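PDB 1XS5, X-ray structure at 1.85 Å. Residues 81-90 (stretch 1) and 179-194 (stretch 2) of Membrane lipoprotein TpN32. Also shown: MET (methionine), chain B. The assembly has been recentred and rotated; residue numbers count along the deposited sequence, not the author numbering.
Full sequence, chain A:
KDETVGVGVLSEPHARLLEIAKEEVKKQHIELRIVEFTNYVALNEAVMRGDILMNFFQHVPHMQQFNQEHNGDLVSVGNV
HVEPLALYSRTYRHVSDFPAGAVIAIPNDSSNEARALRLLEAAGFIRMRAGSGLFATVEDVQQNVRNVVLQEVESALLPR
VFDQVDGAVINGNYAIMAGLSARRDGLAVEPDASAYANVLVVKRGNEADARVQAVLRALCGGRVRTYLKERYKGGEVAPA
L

Stretch 1 (81-90) HVEPLALYSR
Stretch 2 179-194: GLSARRDGLAVEPDAS

How does the start of stretch 2 meet Tyr88? Leu180 (chi1 m, chi2 t) lays CB over one face of the Tyr88 ring, 4.2 Å from its centroid. Tyr88 starts away from stretch 2, but chi1 m and chi2 -85° bring its ring back. Ser181 O and Asp185 CB lie at the ring edge, and Ala182 CB packs 3.8 Å from Ala86 CB.

What fixes that loop? Residues 182-184 have helical phi/psi, and Asp185 N donates to Ser181 O (2.7 Å) while Ser181 N donates to Asp185 OD2 (2.8 Å). At Gly186 (phi/psi -64/148) a CB would clash with Ala182 O, so glycine suits the turn.

How do the backbones pair? They run antiparallel, Ala86 opposite Val189 with CA atoms 4.4 Å apart. Leu187 N donates to Leu87 O and Leu87 N to Ala188 O, both 2.9 Å. Val189 (phi/psi -122/153, chi1 t) sets CG1 4.0 Å from Pro84 CB.

What closes the far end? Glu190, buried with chi1 p and chi2 t, accepts Leu85 N at OE2 (2.8 Å), while Glu190 N donates to Leu85 O (3.0 Å); the carboxylate thus caters for a backbone amide. Then Ala193, small and pointing toward stretch 1, places CB 4.3 Å from Pro84 CB, and Val82 CG1 (chi1 m) reaches Ser194 CA at 3.9 Å.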

ATOM      1  N   HIS A  81      -2.497   8.441  -4.553  1.00 19.18           N
ATOM      2  CA  HIS A  81      -1.138   8.718  -4.141  1.00 14.14           C
ATOM      3  C   HIS A  81      -0.250   7.493  -4.312  1.00 17.56           C
ATOM      4  O   HIS A  81      -0.769   6.420  -4.565  1.00 17.36           O
ATOM      5  CB  HIS A  81      -1.105   9.173  -2.682  1.00 15.22           C
ATOM      6  CG  HIS A  81      -1.333   8.076  -1.663  1.00 12.31           C
ATOM      7  ND1 HIS A  81      -2.557   7.844  -1.072  1.00 19.14           N
ATOM      8  CD2 HIS A  81      -0.471   7.201  -1.087  1.00 17.64           C
ATOM      9  CE1 HIS A  81      -2.435   6.876  -0.171  1.00 23.01           C
ATOM     10  NE2 HIS A  81      -1.180   6.469  -0.159  1.00 18.38           N
ATOM     11  N   VAL A  82       1.066   7.695  -4.196  1.00 14.62           N
ATOM     12  CA  VAL A  82       2.066   6.623  -4.310  1.00 17.34           C
ATOM     13  C   VAL A  82       2.830   6.582  -2.982  1.00 19.64           C
ATOM     14  O   VAL A  82       3.082   7.625  -2.393  1.00 17.85           O
ATOM     15  CB  VAL A  82       3.078   6.853  -5.493  1.00 23.78           C
ATOM     16  CG1 VAL A  82       2.330   6.866  -6.844  1.00 20.48           C
ATOM     17  CG2 VAL A  82       3.862   8.162  -5.294  1.00 28.69           C
ATOM     18  N   GLU A  83       3.138   5.379  -2.478  1.00 14.94           N
ATOM     19  CA  GLU A  83       3.862   5.207  -1.202  1.00 14.59           C
ATOM     20  C   GLU A  83       5.016   4.272  -1.591  1.00 19.51           C
ATOM     21  O   GLU A  83       4.816   3.045  -1.622  1.00 18.32           O
ATOM     22  CB  GLU A  83       2.991   4.394  -0.244  1.00 21.09           C
ATOM     23  CG  GLU A  83       2.312   5.031   0.840  1.00 21.15           C
ATOM     24  CD  GLU A  83       1.295   4.046   1.453  1.00 18.55           C
ATOM     25  OE1 GLU A  83       1.678   2.934   1.882  1.00 18.49           O
ATOM     26  OE2 GLU A  83       0.111   4.394   1.464  1.00 22.62           O
ATOM     27  N   PRO A  84       6.206   4.807  -1.878  1.00 14.64           N
ATOM     28  CA  PRO A  84       7.299   3.908  -2.260  1.00 14.65           C
ATOM     29  C   PRO A  84       7.628   2.837  -1.240  1.00 14.07           C
ATOM     30  O   PRO A  84       7.701   3.077  -0.012  1.00 12.51           O
ATOM     31  CB  PRO A  84       8.494   4.851  -2.498  1.00 16.18           C
ATOM     32  CG  PRO A  84       7.837   6.207  -2.803  1.00 23.36           C
ATOM     33  CD  PRO A  84       6.678   6.207  -1.798  1.00 20.53           C
ATOM     34  N   LEU A  85       7.799   1.631  -1.781  1.00 13.03           N
ATOM     35  CA  LEU A  85       8.182   0.457  -0.974  1.00 11.98           C
ATOM     36  C   LEU A  85       9.713   0.482  -0.871  1.00 15.54           C
ATOM     37  O   LEU A  85      10.402   0.748  -1.877  1.00 13.20           O
ATOM     38  CB  LEU A  85       7.773  -0.806  -1.706  1.00 15.35           C
ATOM     39  CG  LEU A  85       8.053  -2.118  -0.985  1.00 15.87           C
ATOM     40  CD1 LEU A  85       7.115  -2.193   0.225  1.00 11.47           C
ATOM     41  CD2 LEU A  85       7.766  -3.268  -1.921  1.00  8.43           C
ATOM     42  N   ALA A  86      10.246   0.203   0.324  1.00 12.60           N
ATOM     43  CA  ALA A  86      11.693   0.200   0.517  1.00  8.89           C
ATOM     44  C   ALA A  86      12.174  -0.944   1.418  1.00 11.46           C
ATOM     45  O   ALA A  86      11.392  -1.487   2.200  1.00 11.43           O
ATOM     46  CB  ALA A  86      12.127   1.542   1.175  1.00 11.53           C
ATOM     47  N   LEU A  87      13.454  -1.273   1.279  1.00  8.76           N
ATOM     48  CA  LEU A  87      14.141  -2.245   2.132  1.00 11.11           C
ATOM     49  C   LEU A  87      14.747  -1.401   3.241  1.00 10.29           C
ATOM     50  O   LEU A  87      15.402  -0.412   2.970  1.00 13.32           O
ATOM     51  CB  LEU A  87      15.279  -2.932   1.368  1.00 13.27           C
ATOM     52  CG  LEU A  87      16.263  -3.767   2.207  1.00 16.26           C
ATOM     53  CD1 LEU A  87      15.585  -4.973   2.878  1.00  9.56           C
ATOM     54  CD2 LEU A  87      17.353  -4.299   1.257  1.00 13.28           C
ATOM     55  N   TYR A  88      14.511  -1.783   4.490  1.00 13.16           N
ATOM     56  CA  TYR A  88      15.027  -1.091   5.662  1.00 10.42           C
ATOM     57  C   TYR A  88      15.865  -2.094   6.442  1.00 11.81           C
ATOM     58  O   TYR A  88      15.709  -3.305   6.273  1.00 11.85           O
ATOM     59  CB  TYR A  88      13.867  -0.626   6.567  1.00 13.02           C
ATOM     60  CG  TYR A  88      12.896   0.356   5.912  1.00 10.89           C
ATOM     61  CD1 TYR A  88      13.167   1.724   5.895  1.00 11.32           C
ATOM     62  CD2 TYR A  88      11.740  -0.097   5.288  1.00  8.48           C
ATOM     63  CE1 TYR A  88      12.287   2.633   5.260  1.00  8.44           C
ATOM     64  CE2 TYR A  88      10.859   0.787   4.660  1.00  6.91           C
ATOM     65  CZ  TYR A  88      11.145   2.145   4.656  1.00 11.77           C
ATOM     66  OH  TYR A  88      10.296   3.005   4.022  1.00 11.70           O
ATOM     67  N   SER A  89      16.733  -1.607   7.318  1.00 11.79           N
ATOM     68  CA  SER A  89      17.548  -2.520   8.130  1.00 14.17           C
ATOM     69  C   SER A  89      17.743  -1.952   9.530  1.00 13.59           C
ATOM     70  O   SER A  89      17.925  -0.762   9.691  1.00 14.53           O
ATOM     71  CB  SER A  89      18.927  -2.739   7.506  1.00 16.22           C
ATOM     72  OG  SER A  89      19.724  -3.574   8.367  1.00 25.20           O
ATOM     73  N   ARG A  90      17.721  -2.818  10.535  1.00 17.02           N
ATOM     74  CA  ARG A  90      17.860  -2.372  11.916  1.00 16.26           C
ATOM     75  C   ARG A  90      19.281  -1.942  12.171  1.00 20.78           C
ATOM     76  O   ARG A  90      19.543  -1.172  13.096  1.00 22.80           O
ATOM     77  CB  ARG A  90      17.525  -3.511  12.885  1.00 18.14           C
ATOM     78  CG  ARG A  90      18.507  -4.701  12.834  1.00 14.19           C
ATOM     79  CD  ARG A  90      17.950  -5.878  13.635  1.00 18.42           C
ATOM     80  NE  ARG A  90      18.689  -7.138  13.477  1.00 23.75           N
ATOM     81  CZ  ARG A  90      19.657  -7.538  14.295  1.00 34.33           C
ATOM     82  NH1 ARG A  90      20.022  -6.780  15.328  1.00 33.19           N
ATOM     83  NH2 ARG A  90      20.248  -8.703  14.105  1.00 36.12           N
ATOM     84  N   GLY A 179       7.987   5.076  12.248  1.00 15.19           N
ATOM     85  CA  GLY A 179       9.040   6.066  12.187  1.00 14.38           C
ATOM     86  C   GLY A 179      10.102   5.864  11.103  1.00 17.64           C
ATOM     87  O   GLY A 179      11.189   6.455  11.185  1.00 16.63           O
ATOM     88  N   LEU A 180       9.801   5.074  10.076  1.00 14.40           N
ATOM     89  CA  LEU A 180      10.771   4.817   8.986  1.00 12.06           C
ATOM     90  C   LEU A 180      10.369   5.536   7.718  1.00 16.66           C
ATOM     91  O   LEU A 180       9.222   5.412   7.257  1.00 17.59           O
ATOM     92  CB  LEU A 180      10.813   3.316   8.681  1.00 11.35           C
ATOM     93  CG  LEU A 180      11.240   2.441   9.852  1.00 15.91           C
ATOM     94  CD1 LEU A 180      10.926   0.960   9.520  1.00 15.02           C
ATOM     95  CD2 LEU A 180      12.749   2.622  10.134  1.00 20.04           C
ATOM     96  N   SER A 181      11.343   6.206   7.098  1.00 16.84           N
ATOM     97  CA  SER A 181      11.104   6.972   5.854  1.00 13.43           C
ATOM     98  C   SER A 181      11.852   6.271   4.714  1.00 15.81           C
ATOM     99  O   SER A 181      13.053   5.980   4.833  1.00 14.61           O
ATOM    100  CB  SER A 181      11.668   8.402   6.019  1.00 14.89           C
ATOM    101  OG  SER A 181      11.891   9.016   4.752  1.00 17.77           O
ATOM    102  N   ALA A 182      11.161   6.022   3.607  1.00 13.33           N
ATOM    103  CA  ALA A 182      11.830   5.352   2.513  1.00 12.82           C
ATOM    104  C   ALA A 182      13.026   6.182   2.011  1.00 20.19           C
ATOM    105  O   ALA A 182      14.003   5.615   1.493  1.00 21.28           O
ATOM    106  CB  ALA A 182      10.881   5.152   1.371  1.00 12.65           C
ATOM    107  N   ARG A 183      12.937   7.507   2.107  1.00 15.04           N
ATOM    108  CA  ARG A 183      14.050   8.323   1.594  1.00 19.01           C
ATOM    109  C   ARG A 183      15.160   8.420   2.616  1.00 19.62           C
ATOM    110  O   ARG A 183      16.338   8.252   2.306  1.00 25.66           O
ATOM    111  CB  ARG A 183      13.592   9.760   1.255  1.00 23.36           C
ATOM    112  CG  ARG A 183      14.721  10.534   0.571  1.00 34.96           C
ATOM    113  CD  ARG A 183      14.385  11.950   0.336  1.00 47.39           C
ATOM    114  NE  ARG A 183      15.183  12.512  -0.746  1.00 59.94           N
ATOM    115  CZ  ARG A 183      15.261  13.817  -1.007  1.00 63.81           C
ATOM    116  NH1 ARG A 183      14.590  14.692  -0.253  1.00 63.35           N
ATOM    117  NH2 ARG A 183      15.998  14.252  -2.026  1.00 65.37           N
ATOM    118  N   ARG A 184      14.795   8.709   3.857  1.00 18.53           N
ATOM    119  CA  ARG A 184      15.815   8.878   4.886  1.00 18.61           C
ATOM    120  C   ARG A 184      16.445   7.582   5.387  1.00 18.98           C
ATOM    121  O   ARG A 184      17.653   7.530   5.631  1.00 16.82           O
ATOM    122  CB  ARG A 184      15.237   9.662   6.094  1.00 22.66           C
ATOM    123  CG  ARG A 184      16.217   9.886   7.246  1.00 23.83           C
ATOM    124  CD  ARG A 184      15.510  10.454   8.494  1.00 24.01           C
ATOM    125  NE  ARG A 184      14.545   9.496   9.019  1.00 26.11           N
ATOM    126  CZ  ARG A 184      13.449   9.813   9.696  1.00 28.38           C
ATOM    127  NH1 ARG A 184      13.158  11.096   9.950  1.00 21.08           N
ATOM    128  NH2 ARG A 184      12.627   8.835  10.106  1.00 22.23           N
ATOM    129  N   ASP A 185      15.632   6.538   5.538  1.00 14.45           N
ATOM    130  CA  ASP A 185      16.076   5.272   6.082  1.00 13.60           C
ATOM    131  C   ASP A 185      16.202   4.100   5.097  1.00 15.46           C
ATOM    132  O   ASP A 185      16.897   3.141   5.376  1.00 18.99           O
ATOM    133  CB  ASP A 185      15.118   4.869   7.223  1.00 17.33           C
ATOM    134  CG  ASP A 185      14.917   6.014   8.244  1.00 22.24           C
ATOM    135  OD1 ASP A 185      15.940   6.484   8.821  1.00 22.35           O
ATOM    136  OD2 ASP A 185      13.763   6.455   8.454  1.00 17.35           O
ATOM    137  N   GLY A 186      15.540   4.175   3.958  1.00 14.87           N
ATOM    138  CA  GLY A 186      15.599   3.078   2.998  1.00 16.00           C
ATOM    139  C   GLY A 186      16.995   2.839   2.437  1.00 21.25           C
ATOM    140  O   GLY A 186      17.805   3.775   2.296  1.00 17.08           O
ATOM    141  N   LEU A 187      17.286   1.581   2.130  1.00 14.20           N
ATOM    142  CA  LEU A 187      18.576   1.229   1.578  1.00 14.98           C
ATOM    143  C   LEU A 187      18.403   0.903   0.089  1.00 16.97           C
ATOM    144  O   LEU A 187      19.389   0.848  -0.644  1.00 16.42           O
ATOM    145  CB  LEU A 187      19.151  -0.002   2.300  1.00 17.65           C
ATOM    146  CG  LEU A 187      19.399   0.123   3.809  1.00 19.54           C
ATOM    147  CD1 LEU A 187      20.087  -1.153   4.280  1.00 18.55           C
ATOM    148  CD2 LEU A 187      20.306   1.350   4.084  1.00 23.76           C
ATOM    149  N   ALA A 188      17.158   0.623  -0.314  1.00 12.41           N
ATOM    150  CA  ALA A 188      16.810   0.300  -1.706  1.00 14.12           C
ATOM    151  C   ALA A 188      15.323   0.540  -1.845  1.00 18.92           C
ATOM    152  O   ALA A 188      14.549   0.293  -0.913  1.00 15.80           O
ATOM    153  CB  ALA A 188      17.143  -1.219  -2.054  1.00 14.23           C
ATOM    154  N   VAL A 189      14.920   1.027  -3.017  1.00 16.34           N
ATOM    155  CA  VAL A 189      13.519   1.328  -3.281  1.00 16.77           C
ATOM    156  C   VAL A 189      13.014   0.535  -4.487  1.00 18.33           C
ATOM    157  O   VAL A 189      13.799   0.193  -5.375  1.00 18.29           O
ATOM    158  CB  VAL A 189      13.348   2.826  -3.526  1.00 17.66           C
ATOM    159  CG1 VAL A 189      11.870   3.156  -3.903  1.00 19.42           C
ATOM    160  CG2 VAL A 189      13.777   3.576  -2.260  1.00 13.61           C
ATOM    161  N   GLU A 190      11.708   0.266  -4.521  1.00 13.51           N
ATOM    162  CA  GLU A 190      11.117  -0.515  -5.587  1.00 13.39           C
ATOM    163  C   GLU A 190      11.327   0.216  -6.905  1.00 17.51           C
ATOM    164  O   GLU A 190      11.368   1.461  -6.948  1.00 18.13           O
ATOM    165  CB  GLU A 190       9.632  -0.692  -5.360  1.00 16.36           C
ATOM    166  CG  GLU A 190       8.867   0.633  -5.426  1.00 14.18           C
ATOM    167  CD  GLU A 190       7.392   0.411  -5.192  1.00 19.52           C
ATOM    168  OE1 GLU A 190       6.848  -0.538  -5.822  1.00 18.03           O
ATOM    169  OE2 GLU A 190       6.790   1.167  -4.391  1.00 19.78           O
ATOM    170  N   PRO A 191      11.425  -0.547  -8.000  1.00 19.45           N
ATOM    171  CA  PRO A 191      11.644   0.081  -9.309  1.00 21.30           C
ATOM    172  C   PRO A 191      10.462   0.835  -9.919  1.00 28.31           C
ATOM    173  O   PRO A 191      10.673   1.715 -10.765  1.00 27.34           O
ATOM    174  CB  PRO A 191      12.107  -1.087 -10.196  1.00 17.04           C
ATOM    175  CG  PRO A 191      11.448  -2.325  -9.549  1.00 24.19           C
ATOM    176  CD  PRO A 191      11.578  -2.023  -8.052  1.00 18.49           C
ATOM    177  N   ASP A 192       9.232   0.519  -9.531  1.00 24.80           N
ATOM    178  CA  ASP A 192       8.098   1.239 -10.155  1.00 28.67           C
ATOM    179  C   ASP A 192       6.953   1.539  -9.226  1.00 22.02           C
ATOM    180  O   ASP A 192       5.867   0.967  -9.360  1.00 21.82           O
ATOM    181  CB  ASP A 192       7.544   0.469 -11.361  1.00 34.40           C
ATOM    182  CG  ASP A 192       6.594   1.332 -12.234  1.00 38.77           C
ATOM    183  OD1 ASP A 192       6.453   2.554 -11.971  1.00 38.86           O
ATOM    184  OD2 ASP A 192       6.002   0.784 -13.190  1.00 41.08           O
ATOM    185  N   ALA A 193       7.187   2.451  -8.294  1.00 23.44           N
ATOM    186  CA  ALA A 193       6.145   2.817  -7.326  1.00 25.18           C
ATOM    187  C   ALA A 193       4.878   3.387  -7.965  1.00 23.62           C
ATOM    188  O   ALA A 193       3.768   3.202  -7.436  1.00 24.03           O
ATOM    189  CB  ALA A 193       6.703   3.804  -6.306  1.00 17.42           C
ATOM    190  N   SER A 194       4.988   4.063  -9.102  1.00 19.58           N
ATOM    191  CA  SER A 194       3.758   4.614  -9.664  1.00 24.78           C
ATOM    192  C   SER A 194       2.744   3.529 -10.073  1.00 22.95           C
ATOM    193  O   SER A 194       1.526   3.770 -10.052  1.00 27.46           O
ATOM    194  CB  SER A 194       4.069   5.544 -10.844  1.00 28.91           C
ATOM    195  OG  SER A 194       4.272   4.752 -12.009  1.00 42.78           O
TER
HETATM  196  N   MET B 301      -0.488   1.460   1.318  1.00 16.99           N
HETATM  197  CA  MET B 301       0.001   0.141   0.775  1.00 15.58           C
HETATM  198  C   MET B 301       1.162   0.282  -0.235  1.00 19.64           C
HETATM  199  O   MET B 301       2.167  -0.462  -0.115  1.00 18.90           O
HETATM  200  CB  MET B 301      -1.155  -0.614   0.083  1.00 16.82           C
HETATM  201  CG  MET B 301      -0.793  -2.054  -0.214  1.00 13.47           C
HETATM  202  SD  MET B 301      -2.085  -2.989  -1.065  1.00 12.43           S
HETATM  203  CE  MET B 301      -3.161  -3.357   0.385  1.00 10.58           C
HETATM  204  OXT MET B 301       1.047   1.137  -1.140  1.00 20.90           O
HETATM  205  O   HOH W   1      16.728   1.277   7.584  1.00 19.26           O